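Long-range contact in HP1028 (PDB 4INN), which adopts a lipocalin-type beta-barrel and probably binds or carries a small hydrophobic ligand whose identity is not established: residues Y122-F136 against Y140-R154. The protein carries 1 engineered substitution. Sequence-based numbering, arbitrary orientation.
Sequences YYVRVAQNSNGDLEF and YDKWGYMGKTFTWKR. Engineered in segment 140-154: Met146 (natural residue Leu).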
ATOM      1  N   TYR A 122       1.335  -9.294   6.498  1.00 26.07           N
ATOM      2  CA  TYR A 122      -0.041  -9.761   6.509  1.00 25.38           C
ATOM      3  C   TYR A 122      -0.422 -10.154   5.106  1.00 24.03           C
ATOM      4  O   TYR A 122       0.040  -9.546   4.171  1.00 24.70           O
ATOM      5  CB  TYR A 122      -0.994  -8.651   6.919  1.00 26.88           C
ATOM      6  CG  TYR A 122      -0.802  -8.135   8.295  1.00 28.01           C
ATOM      7  CD1 TYR A 122      -1.716  -8.418   9.299  1.00 27.32           C
ATOM      8  CD2 TYR A 122       0.295  -7.333   8.605  1.00 29.09           C
ATOM      9  CE1 TYR A 122      -1.537  -7.932  10.574  1.00 27.21           C
ATOM     10  CE2 TYR A 122       0.473  -6.837   9.887  1.00 28.18           C
ATOM     11  CZ  TYR A 122      -0.439  -7.144  10.855  1.00 27.56           C
ATOM     12  OH  TYR A 122      -0.255  -6.633  12.103  1.00 30.69           O
ATOM     13  N   TYR A 123      -1.300 -11.142   4.965  1.00 22.44           N
ATOM     14  CA  TYR A 123      -1.847 -11.489   3.670  1.00 20.95           C
ATOM     15  C   TYR A 123      -2.900 -10.451   3.308  1.00 18.78           C
ATOM     16  O   TYR A 123      -3.655 -10.021   4.165  1.00 17.02           O
ATOM     17  CB  TYR A 123      -2.470 -12.872   3.714  1.00 21.55           C
ATOM     18  CG  TYR A 123      -1.507 -13.957   4.083  1.00 22.77           C
ATOM     19  CD1 TYR A 123      -0.710 -14.571   3.100  1.00 23.99           C
ATOM     20  CD2 TYR A 123      -1.385 -14.399   5.410  1.00 22.60           C
ATOM     21  CE1 TYR A 123       0.184 -15.583   3.433  1.00 24.56           C
ATOM     22  CE2 TYR A 123      -0.512 -15.423   5.743  1.00 23.39           C
ATOM     23  CZ  TYR A 123       0.273 -16.002   4.747  1.00 25.58           C
ATOM     24  OH  TYR A 123       1.154 -17.019   5.047  1.00 31.01           O
ATOM     25  N   VAL A 124      -2.929 -10.048   2.040  1.00 17.55           N
ATOM     26  CA  VAL A 124      -3.812  -8.984   1.583  1.00 17.39           C
ATOM     27  C   VAL A 124      -4.631  -9.436   0.376  1.00 17.18           C
ATOM     28  O   VAL A 124      -4.081 -10.069  -0.556  1.00 15.95           O
ATOM     29  CB  VAL A 124      -2.992  -7.710   1.233  1.00 18.11           C
ATOM     30  CG1 VAL A 124      -3.834  -6.682   0.488  1.00 18.12           C
ATOM     31  CG2 VAL A 124      -2.418  -7.075   2.511  1.00 18.35           C
ATOM     32  N   ARG A 125      -5.940  -9.136   0.407  1.00 17.10           N
ATOM     33  CA  ARG A 125      -6.766  -9.157  -0.819  1.00 18.51           C
ATOM     34  C   ARG A 125      -7.552  -7.840  -0.973  1.00 17.19           C
ATOM     35  O   ARG A 125      -7.715  -7.106  -0.023  1.00 16.06           O
ATOM     36  CB  ARG A 125      -7.660 -10.402  -0.962  1.00 20.08           C
ATOM     37  CG  ARG A 125      -8.651 -10.650   0.153  1.00 23.65           C
ATOM     38  CD  ARG A 125      -9.488 -11.858  -0.189  1.00 27.65           C
ATOM     39  NE  ARG A 125     -10.247 -12.395   0.940  1.00 34.31           N
ATOM     40  CZ  ARG A 125     -11.394 -11.914   1.437  1.00 37.90           C
ATOM     41  NH1 ARG A 125     -11.953 -10.814   0.953  1.00 39.64           N
ATOM     42  NH2 ARG A 125     -11.980 -12.529   2.468  1.00 41.00           N
ATOM     43  N   VAL A 126      -7.948  -7.535  -2.206  1.00 16.04           N
ATOM     44  CA  VAL A 126      -8.537  -6.265  -2.526  1.00 16.00           C
ATOM     45  C   VAL A 126      -9.695  -6.448  -3.512  1.00 15.58           C
ATOM     46  O   VAL A 126      -9.593  -7.194  -4.484  1.00 13.50           O
ATOM     47  CB  VAL A 126      -7.508  -5.274  -3.140  1.00 16.09           C
ATOM     48  CG1 VAL A 126      -8.203  -3.969  -3.503  1.00 16.58           C
ATOM     49  CG2 VAL A 126      -6.370  -4.978  -2.175  1.00 16.12           C
ATOM     50  N   ALA A 127     -10.784  -5.742  -3.213  1.00 15.89           N
ATOM     51  CA  ALA A 127     -11.923  -5.599  -4.106  1.00 17.18           C
ATOM     52  C   ALA A 127     -12.039  -4.101  -4.410  1.00 17.82           C
ATOM     53  O   ALA A 127     -12.011  -3.294  -3.494  1.00 18.03           O
ATOM     54  CB  ALA A 127     -13.188  -6.113  -3.414  1.00 16.27           C
ATOM     55  N   GLN A 128     -12.167  -3.717  -5.669  1.00 18.18           N
ATOM     56  CA  GLN A 128     -12.268  -2.301  -6.014  1.00 18.83           C
ATOM     57  C   GLN A 128     -13.701  -1.899  -6.398  1.00 21.46           C
ATOM     58  O   GLN A 128     -14.363  -2.611  -7.144  1.00 22.00           O
ATOM     59  CB  GLN A 128     -11.337  -1.996  -7.168  1.00 18.20           C
ATOM     60  CG  GLN A 128     -11.365  -0.527  -7.581  1.00 17.92           C
ATOM     61  CD  GLN A 128     -10.198  -0.123  -8.442  1.00 17.12           C
ATOM     62  OE1 GLN A 128      -9.727  -0.876  -9.279  1.00 15.40           O
ATOM     63  NE2 GLN A 128      -9.732   1.088  -8.239  1.00 17.98           N
ATOM     64  N   ASN A 129     -14.161  -0.748  -5.906  1.00 25.26           N
ATOM     65  CA  ASN A 129     -15.499  -0.238  -6.209  1.00 28.70           C
ATOM     66  C   ASN A 129     -15.501   0.464  -7.536  1.00 31.38           C
ATOM     67  O   ASN A 129     -14.456   0.671  -8.142  1.00 34.13           O
ATOM     68  CB  ASN A 129     -15.990   0.746  -5.155  1.00 31.01           C
ATOM     69  CG  ASN A 129     -16.007   0.168  -3.741  1.00 32.26           C
ATOM     70  OD1 ASN A 129     -15.955   0.923  -2.766  1.00 35.39           O
ATOM     71  ND2 ASN A 129     -16.091  -1.146  -3.618  1.00 33.43           N
ATOM     72  N   SER A 130     -16.687   0.831  -8.001  1.00 34.53           N
ATOM     73  CA  SER A 130     -16.826   1.408  -9.344  1.00 33.93           C
ATOM     74  C   SER A 130     -16.337   2.857  -9.380  1.00 29.22           C
ATOM     75  O   SER A 130     -15.883   3.301 -10.407  1.00 34.07           O
ATOM     76  CB  SER A 130     -18.271   1.262  -9.870  1.00 35.01           C
ATOM     77  OG  SER A 130     -19.123   2.230  -9.281  1.00 37.39           O
ATOM     78  N   ASN A 131     -16.391   3.575  -8.264  1.00 26.39           N
ATOM     79  CA  ASN A 131     -15.716   4.897  -8.163  1.00 24.42           C
ATOM     80  C   ASN A 131     -14.176   4.831  -7.974  1.00 24.19           C
ATOM     81  O   ASN A 131     -13.498   5.883  -7.913  1.00 22.53           O
ATOM     82  CB  ASN A 131     -16.315   5.738  -7.039  1.00 23.01           C
ATOM     83  CG  ASN A 131     -15.973   5.203  -5.663  1.00 23.00           C
ATOM     84  OD1 ASN A 131     -15.624   4.045  -5.503  1.00 23.49           O
ATOM     85  ND2 ASN A 131     -16.093   6.045  -4.660  1.00 22.10           N
ATOM     86  N   GLY A 132     -13.650   3.602  -7.874  1.00 22.62           N
ATOM     87  CA  GLY A 132     -12.219   3.347  -7.773  1.00 22.42           C
ATOM     88  C   GLY A 132     -11.732   3.011  -6.372  1.00 21.36           C
ATOM     89  O   GLY A 132     -10.619   2.561  -6.220  1.00 20.05           O
ATOM     90  N   ASP A 133     -12.565   3.229  -5.355  1.00 21.59           N
ATOM     91  CA  ASP A 133     -12.156   3.053  -3.951  1.00 21.58           C
ATOM     92  C   ASP A 133     -11.874   1.590  -3.698  1.00 20.28           C
ATOM     93  O   ASP A 133     -12.381   0.746  -4.411  1.00 19.83           O
ATOM     94  CB  ASP A 133     -13.242   3.523  -2.992  1.00 22.44           C
ATOM     95  CG  ASP A 133     -13.296   5.041  -2.849  1.00 25.04           C
ATOM     96  OD1 ASP A 133     -14.048   5.533  -1.945  1.00 27.36           O
ATOM     97  OD2 ASP A 133     -12.590   5.751  -3.614  1.00 25.17           O
ATOM     98  N   LEU A 134     -11.038   1.295  -2.708  1.00 18.75           N
ATOM     99  CA  LEU A 134     -10.682  -0.073  -2.423  1.00 18.06           C
ATOM    100  C   LEU A 134     -11.291  -0.497  -1.118  1.00 18.47           C
ATOM    101  O   LEU A 134     -11.371   0.287  -0.174  1.00 17.41           O
ATOM    102  CB  LEU A 134      -9.171  -0.260  -2.332  1.00 17.82           C
ATOM    103  CG  LEU A 134      -8.271   0.259  -3.444  1.00 17.70           C
ATOM    104  CD1 LEU A 134      -6.837  -0.171  -3.133  1.00 18.15           C
ATOM    105  CD2 LEU A 134      -8.652  -0.213  -4.839  1.00 18.04           C
ATOM    106  N   GLU A 135     -11.739  -1.741  -1.092  1.00 20.46           N
ATOM    107  CA  GLU A 135     -12.003  -2.456   0.138  1.00 23.86           C
ATOM    108  C   GLU A 135     -10.800  -3.353   0.349  1.00 21.63           C
ATOM    109  O   GLU A 135     -10.641  -4.335  -0.356  1.00 23.31           O
ATOM    110  CB  GLU A 135     -13.270  -3.281   0.039  1.00 28.85           C
ATOM    111  CG  GLU A 135     -14.454  -2.482  -0.454  1.00 35.38           C
ATOM    112  CD  GLU A 135     -15.763  -3.104  -0.029  1.00 46.25           C
ATOM    113  OE1 GLU A 135     -16.106  -4.228  -0.493  1.00 50.83           O
ATOM    114  OE2 GLU A 135     -16.440  -2.462   0.804  1.00 57.25           O
ATOM    115  N   PHE A 136      -9.965  -2.998   1.321  1.00 18.81           N
ATOM    116  CA  PHE A 136      -8.639  -3.570   1.474  1.00 17.77           C
ATOM    117  C   PHE A 136      -8.636  -4.481   2.695  1.00 17.37           C
ATOM    118  O   PHE A 136      -8.780  -4.000   3.833  1.00 17.58           O
ATOM    119  CB  PHE A 136      -7.645  -2.425   1.642  1.00 17.21           C
ATOM    120  CG  PHE A 136      -6.247  -2.857   1.880  1.00 17.34           C
ATOM    121  CD1 PHE A 136      -5.348  -2.904   0.842  1.00 17.37           C
ATOM    122  CD2 PHE A 136      -5.808  -3.183   3.163  1.00 18.11           C
ATOM    123  CE1 PHE A 136      -4.046  -3.295   1.055  1.00 17.11           C
ATOM    124  CE2 PHE A 136      -4.496  -3.576   3.380  1.00 18.11           C
ATOM    125  CZ  PHE A 136      -3.622  -3.629   2.325  1.00 17.63           C
ATOM    126  N   TYR A 140      -4.387 -12.735   8.622  1.00 30.29           N
ATOM    127  CA  TYR A 140      -3.372 -13.588   9.218  1.00 32.19           C
ATOM    128  C   TYR A 140      -2.861 -14.929   8.598  1.00 32.43           C
ATOM    129  O   TYR A 140      -1.671 -15.132   8.766  1.00 36.57           O
ATOM    130  CB  TYR A 140      -3.669 -13.789  10.726  1.00 36.01           C
ATOM    131  CG  TYR A 140      -3.311 -12.596  11.629  1.00 41.37           C
ATOM    132  CD1 TYR A 140      -4.252 -11.581  11.899  1.00 44.57           C
ATOM    133  CD2 TYR A 140      -2.042 -12.487  12.238  1.00 46.05           C
ATOM    134  CE1 TYR A 140      -3.944 -10.494  12.729  1.00 45.06           C
ATOM    135  CE2 TYR A 140      -1.719 -11.399  13.070  1.00 47.10           C
ATOM    136  CZ  TYR A 140      -2.671 -10.396  13.311  1.00 47.69           C
ATOM    137  OH  TYR A 140      -2.377  -9.297  14.118  1.00 44.72           O
ATOM    138  N   ASP A 141      -3.514 -15.894   7.924  1.00 34.92           N
ATOM    139  CA  ASP A 141      -4.787 -16.057   7.196  1.00 34.83           C
ATOM    140  C   ASP A 141      -4.693 -15.797   5.657  1.00 34.94           C
ATOM    141  O   ASP A 141      -5.168 -14.798   5.125  1.00 35.63           O
ATOM    142  CB  ASP A 141      -5.987 -15.405   7.843  1.00 36.64           C
ATOM    143  CG  ASP A 141      -7.319 -15.872   7.217  1.00 38.02           C
ATOM    144  OD1 ASP A 141      -7.485 -17.022   6.735  1.00 34.88           O
ATOM    145  OD2 ASP A 141      -8.228 -15.045   7.221  1.00 40.68           O
ATOM    146  N   LYS A 142      -4.132 -16.761   4.950  1.00 34.08           N
ATOM    147  CA  LYS A 142      -4.112 -16.742   3.486  1.00 36.79           C
ATOM    148  C   LYS A 142      -5.476 -16.417   2.835  1.00 35.05           C
ATOM    149  O   LYS A 142      -5.513 -15.695   1.842  1.00 31.58           O
ATOM    150  CB  LYS A 142      -3.612 -18.099   2.968  1.00 43.38           C
ATOM    151  CG  LYS A 142      -2.366 -18.059   2.087  1.00 47.90           C
ATOM    152  CD  LYS A 142      -1.519 -19.341   2.187  1.00 54.42           C
ATOM    153  CE  LYS A 142      -2.341 -20.646   2.195  1.00 57.84           C
ATOM    154  NZ  LYS A 142      -2.680 -21.203   3.550  1.00 57.49           N
ATOM    155  N   TRP A 143      -6.588 -16.950   3.368  1.00 32.16           N
ATOM    156  CA  TRP A 143      -7.897 -16.776   2.712  1.00 28.99           C
ATOM    157  C   TRP A 143      -8.649 -15.487   3.065  1.00 29.39           C
ATOM    158  O   TRP A 143      -9.656 -15.161   2.439  1.00 27.08           O
ATOM    159  CB  TRP A 143      -8.802 -17.995   2.938  1.00 28.83           C
ATOM    160  CG  TRP A 143      -8.260 -19.279   2.323  1.00 28.17           C
ATOM    161  CD1 TRP A 143      -7.385 -19.391   1.271  1.00 26.88           C
ATOM    162  CD2 TRP A 143      -8.569 -20.612   2.723  1.00 27.64           C
ATOM    163  NE1 TRP A 143      -7.116 -20.707   1.013  1.00 28.08           N
ATOM    164  CE2 TRP A 143      -7.827 -21.482   1.890  1.00 28.53           C
ATOM    165  CE3 TRP A 143      -9.388 -21.160   3.714  1.00 27.38           C
ATOM    166  CZ2 TRP A 143      -7.900 -22.865   2.008  1.00 27.59           C
ATOM    167  CZ3 TRP A 143      -9.458 -22.527   3.829  1.00 26.94           C
ATOM    168  CH2 TRP A 143      -8.721 -23.365   2.977  1.00 27.27           C
ATOM    169  N   GLY A 144      -8.159 -14.739   4.046  1.00 29.49           N
ATOM    170  CA  GLY A 144      -8.794 -13.467   4.394  1.00 29.22           C
ATOM    171  C   GLY A 144      -9.856 -13.462   5.481  1.00 29.06           C
ATOM    172  O   GLY A 144     -10.269 -12.385   5.876  1.00 31.22           O
ATOM    173  N   TYR A 145     -10.263 -14.638   5.989  1.00 28.98           N
ATOM    174  CA  TYR A 145     -11.321 -14.765   7.048  1.00 30.00           C
ATOM    175  C   TYR A 145     -10.960 -14.343   8.498  1.00 31.49           C
ATOM    176  O   TYR A 145     -11.855 -14.056   9.312  1.00 32.10           O
ATOM    177  CB  TYR A 145     -11.884 -16.196   7.079  1.00 28.39           C
ATOM    178  CG  TYR A 145     -12.341 -16.642   5.719  1.00 27.75           C
ATOM    179  CD1 TYR A 145     -13.446 -16.042   5.118  1.00 28.42           C
ATOM    180  CD2 TYR A 145     -11.648 -17.614   5.009  1.00 26.48           C
ATOM    181  CE1 TYR A 145     -13.865 -16.420   3.861  1.00 28.47           C
ATOM    182  CE2 TYR A 145     -12.047 -17.989   3.745  1.00 26.95           C
ATOM    183  CZ  TYR A 145     -13.157 -17.390   3.178  1.00 27.89           C
ATOM    184  OH  TYR A 145     -13.587 -17.747   1.934  1.00 28.82           O
HETATM  185  N   MSE A 146      -9.670 -14.316   8.821  1.00 31.83           N
HETATM  186  CA  MSE A 146      -9.219 -13.964  10.156  1.00 33.99           C
HETATM  187  C   MSE A 146      -8.446 -12.690  10.003  1.00 33.42           C
HETATM  188  O   MSE A 146      -7.252 -12.598  10.363  1.00 31.09           O
HETATM  189  CB  MSE A 146      -8.398 -15.084  10.772  1.00 38.00           C
HETATM  190  CG  MSE A 146      -9.273 -16.136  11.449  1.00 39.38           C
HETATM  191 SE   MSE A 146      -8.239 -17.814  11.418  1.00 47.15          SE
HETATM  192  CE  MSE A 146      -7.407 -17.667  13.211  1.00 52.30           C
ATOM    193  N   GLY A 147      -9.158 -11.690   9.485  1.00 32.33           N
ATOM    194  CA  GLY A 147      -8.596 -10.380   9.198  1.00 32.46           C
ATOM    195  C   GLY A 147      -9.658  -9.304   9.249  1.00 31.13           C
ATOM    196  O   GLY A 147     -10.745  -9.545   9.753  1.00 31.58           O
ATOM    197  N   LYS A 148      -9.340  -8.128   8.709  1.00 28.81           N
ATOM    198  CA  LYS A 148     -10.211  -6.951   8.784  1.00 27.88           C
ATOM    199  C   LYS A 148     -10.238  -6.220   7.458  1.00 23.82           C
ATOM    200  O   LYS A 148      -9.292  -6.278   6.700  1.00 21.79           O
ATOM    201  CB  LYS A 148      -9.702  -6.009   9.877  1.00 31.28           C
ATOM    202  CG  LYS A 148     -10.688  -4.900  10.233  1.00 36.14           C
ATOM    203  CD  LYS A 148     -10.444  -4.354  11.645  1.00 41.32           C
ATOM    204  CE  LYS A 148     -11.573  -3.436  12.113  1.00 43.55           C
ATOM    205  NZ  LYS A 148     -11.730  -2.269  11.198  1.00 44.89           N
ATOM    206  N   THR A 149     -11.313  -5.505   7.189  1.00 22.69           N
ATOM    207  CA  THR A 149     -11.467  -4.835   5.885  1.00 22.36           C
ATOM    208  C   THR A 149     -11.543  -3.347   6.133  1.00 21.13           C
ATOM    209  O   THR A 149     -12.227  -2.901   7.039  1.00 20.77           O
ATOM    210  CB  THR A 149     -12.706  -5.362   5.080  1.00 22.26           C
ATOM    211  OG1 THR A 149     -12.477  -6.722   4.688  1.00 21.81           O
ATOM    212  CG2 THR A 149     -12.954  -4.545   3.818  1.00 22.33           C
ATOM    213  N   PHE A 150     -10.785  -2.585   5.348  1.00 20.52           N
ATOM    214  CA  PHE A 150     -10.716  -1.132   5.491  1.00 18.78           C
ATOM    215  C   PHE A 150     -11.113  -0.493   4.183  1.00 18.38           C
ATOM    216  O   PHE A 150     -11.059  -1.131   3.118  1.00 17.91           O
ATOM    217  CB  PHE A 150      -9.282  -0.749   5.797  1.00 19.17           C
ATOM    218  CG  PHE A 150      -8.742  -1.309   7.108  1.00 19.36           C
ATOM    219  CD1 PHE A 150      -8.928  -0.636   8.280  1.00 19.32           C
ATOM    220  CD2 PHE A 150      -7.986  -2.482   7.126  1.00 20.05           C
ATOM    221  CE1 PHE A 150      -8.405  -1.118   9.458  1.00 19.72           C
ATOM    222  CE2 PHE A 150      -7.477  -2.985   8.292  1.00 19.91           C
ATOM    223  CZ  PHE A 150      -7.689  -2.305   9.474  1.00 19.96           C
ATOM    224  N   THR A 151     -11.483   0.771   4.195  1.00 18.78           N
ATOM    225  CA  THR A 151     -11.692   1.398   2.901  1.00 20.51           C
ATOM    226  C   THR A 151     -10.708   2.534   2.580  1.00 20.36           C
ATOM    227  O   THR A 151     -10.543   3.474   3.332  1.00 24.11           O
ATOM    228  CB  THR A 151     -13.182   1.639   2.543  1.00 21.00           C
ATOM    229  OG1 THR A 151     -13.351   2.948   1.998  1.00 22.33           O
ATOM    230  CG2 THR A 151     -14.075   1.433   3.700  1.00 21.35           C
ATOM    231  N   TRP A 152     -10.046   2.385   1.439  1.00 19.69           N
ATOM    232  CA  TRP A 152      -8.995   3.281   0.966  1.00 19.00           C
ATOM    233  C   TRP A 152      -9.564   4.099  -0.197  1.00 19.85           C
ATOM    234  O   TRP A 152      -9.941   3.508  -1.211  1.00 18.65           O
ATOM    235  CB  TRP A 152      -7.817   2.444   0.461  1.00 17.91           C
ATOM    236  CG  TRP A 152      -7.042   1.774   1.540  1.00 17.05           C
ATOM    237  CD1 TRP A 152      -7.454   1.532   2.800  1.00 17.07           C
ATOM    238  CD2 TRP A 152      -5.723   1.248   1.443  1.00 16.81           C
ATOM    239  NE1 TRP A 152      -6.474   0.917   3.519  1.00 17.00           N
ATOM    240  CE2 TRP A 152      -5.395   0.719   2.708  1.00 16.80           C
ATOM    241  CE3 TRP A 152      -4.771   1.197   0.417  1.00 17.28           C
ATOM    242  CZ2 TRP A 152      -4.162   0.134   2.989  1.00 16.79           C
ATOM    243  CZ3 TRP A 152      -3.534   0.613   0.687  1.00 17.50           C
ATOM    244  CH2 TRP A 152      -3.239   0.090   1.974  1.00 17.35           C
ATOM    245  N   LYS A 153      -9.656   5.423  -0.034  1.00 20.47           N
ATOM    246  CA  LYS A 153     -10.252   6.266  -1.049  1.00 22.54           C
ATOM    247  C   LYS A 153      -9.288   6.482  -2.187  1.00 20.98           C
ATOM    248  O   LYS A 153      -8.130   6.800  -1.964  1.00 20.36           O
ATOM    249  CB  LYS A 153     -10.615   7.660  -0.510  1.00 27.46           C
ATOM    250  CG  LYS A 153     -12.029   7.813   0.038  1.00 32.06           C
ATOM    251  CD  LYS A 153     -12.027   8.000   1.559  1.00 36.04           C
ATOM    252  CE  LYS A 153     -11.731   9.449   1.959  1.00 40.05           C
ATOM    253  NZ  LYS A 153     -10.530   9.642   2.850  1.00 42.08           N
ATOM    254  N   ARG A 154      -9.786   6.374  -3.413  1.00 19.83           N
ATOM    255  CA  ARG A 154      -9.019   6.763  -4.565  1.00 18.65           C
ATOM    256  C   ARG A 154      -8.966   8.271  -4.708  1.00 17.97           C
ATOM    257  O   ARG A 154      -9.975   8.938  -4.579  1.00 18.76           O
ATOM    258  CB  ARG A 154      -9.604   6.175  -5.832  1.00 18.97           C
ATOM    259  CG  ARG A 154      -8.530   6.123  -6.888  1.00 19.72           C
ATOM    260  CD  ARG A 154      -9.102   5.895  -8.234  1.00 20.87           C
ATOM    261  NE  ARG A 154      -8.085   6.130  -9.242  1.00 21.07           N
ATOM    262  CZ  ARG A 154      -7.238   5.226  -9.692  1.00 20.69           C
ATOM    263  NH1 ARG A 154      -7.238   3.989  -9.209  1.00 21.89           N
ATOM    264  NH2 ARG A 154      -6.373   5.573 -10.620  1.00 19.86           N
TER
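Leu134 and Phe136 pair with Trp152 and Phe150 as antiparallel hydrogen-bonded pairs, the short strand axes running at 152°, with Glu135 and Thr151 as the non-hydrogen-bonded pair between them. Phe136 N reaches Phe150 O at 2.8 Å, and Leu134 N and Trp152 O are hydrogen-bonded as well. On the face carrying Leu134, Phe136, Phe150 and Trp152, the ring of Phe136 stacks face to face on the six-membered ring of Trp152, centroids 4.0 Å apart and planes only 10° from parallel. With CG opposite the backbone N (chi1 177°), the Phe136 ring comes under the indole, CZ2 of Trp152 standing over its centre, while its own CB sits against the indole's five-membered ring as a CH-pi contact. Phe150 pairs edge-to-face with Phe45, outside the two segments.

Where the pairing ends, Asp133 takes over: its OD2 accepts a hydrogen bond from Arg154 N at 2.9 Å, the N-H coming from above the carboxylate plane. The guanidinium of Arg154 goes elsewhere, NH2 bonding to Pro37 O.

At the other end, the loop leading into strand 147-154 folds against strand 120-128. Arg125 NE gives a hydrogen bond to Trp143 O, 3.2 Å away and in the guanidinium plane, though it comes from above the carbonyl plane; Trp143 belongs to the type I turn 141-144. Lys142 CA lies over one face of Tyr123, and Tyr140 O meets that ring's edge at 3.3 Å from CE2. Tyr122 turns its edge to the face of Tyr140, while its hydroxyl bonds to Asp118.

Tyr122, Tyr140 and Phe150 line the pocket holding a polyethylene glycol chain, probably from the crystallisation liquor. The hairpin thus joins a buried aromatic stack to an aromatic-lined pocket, consistent with a lipocalin barrel.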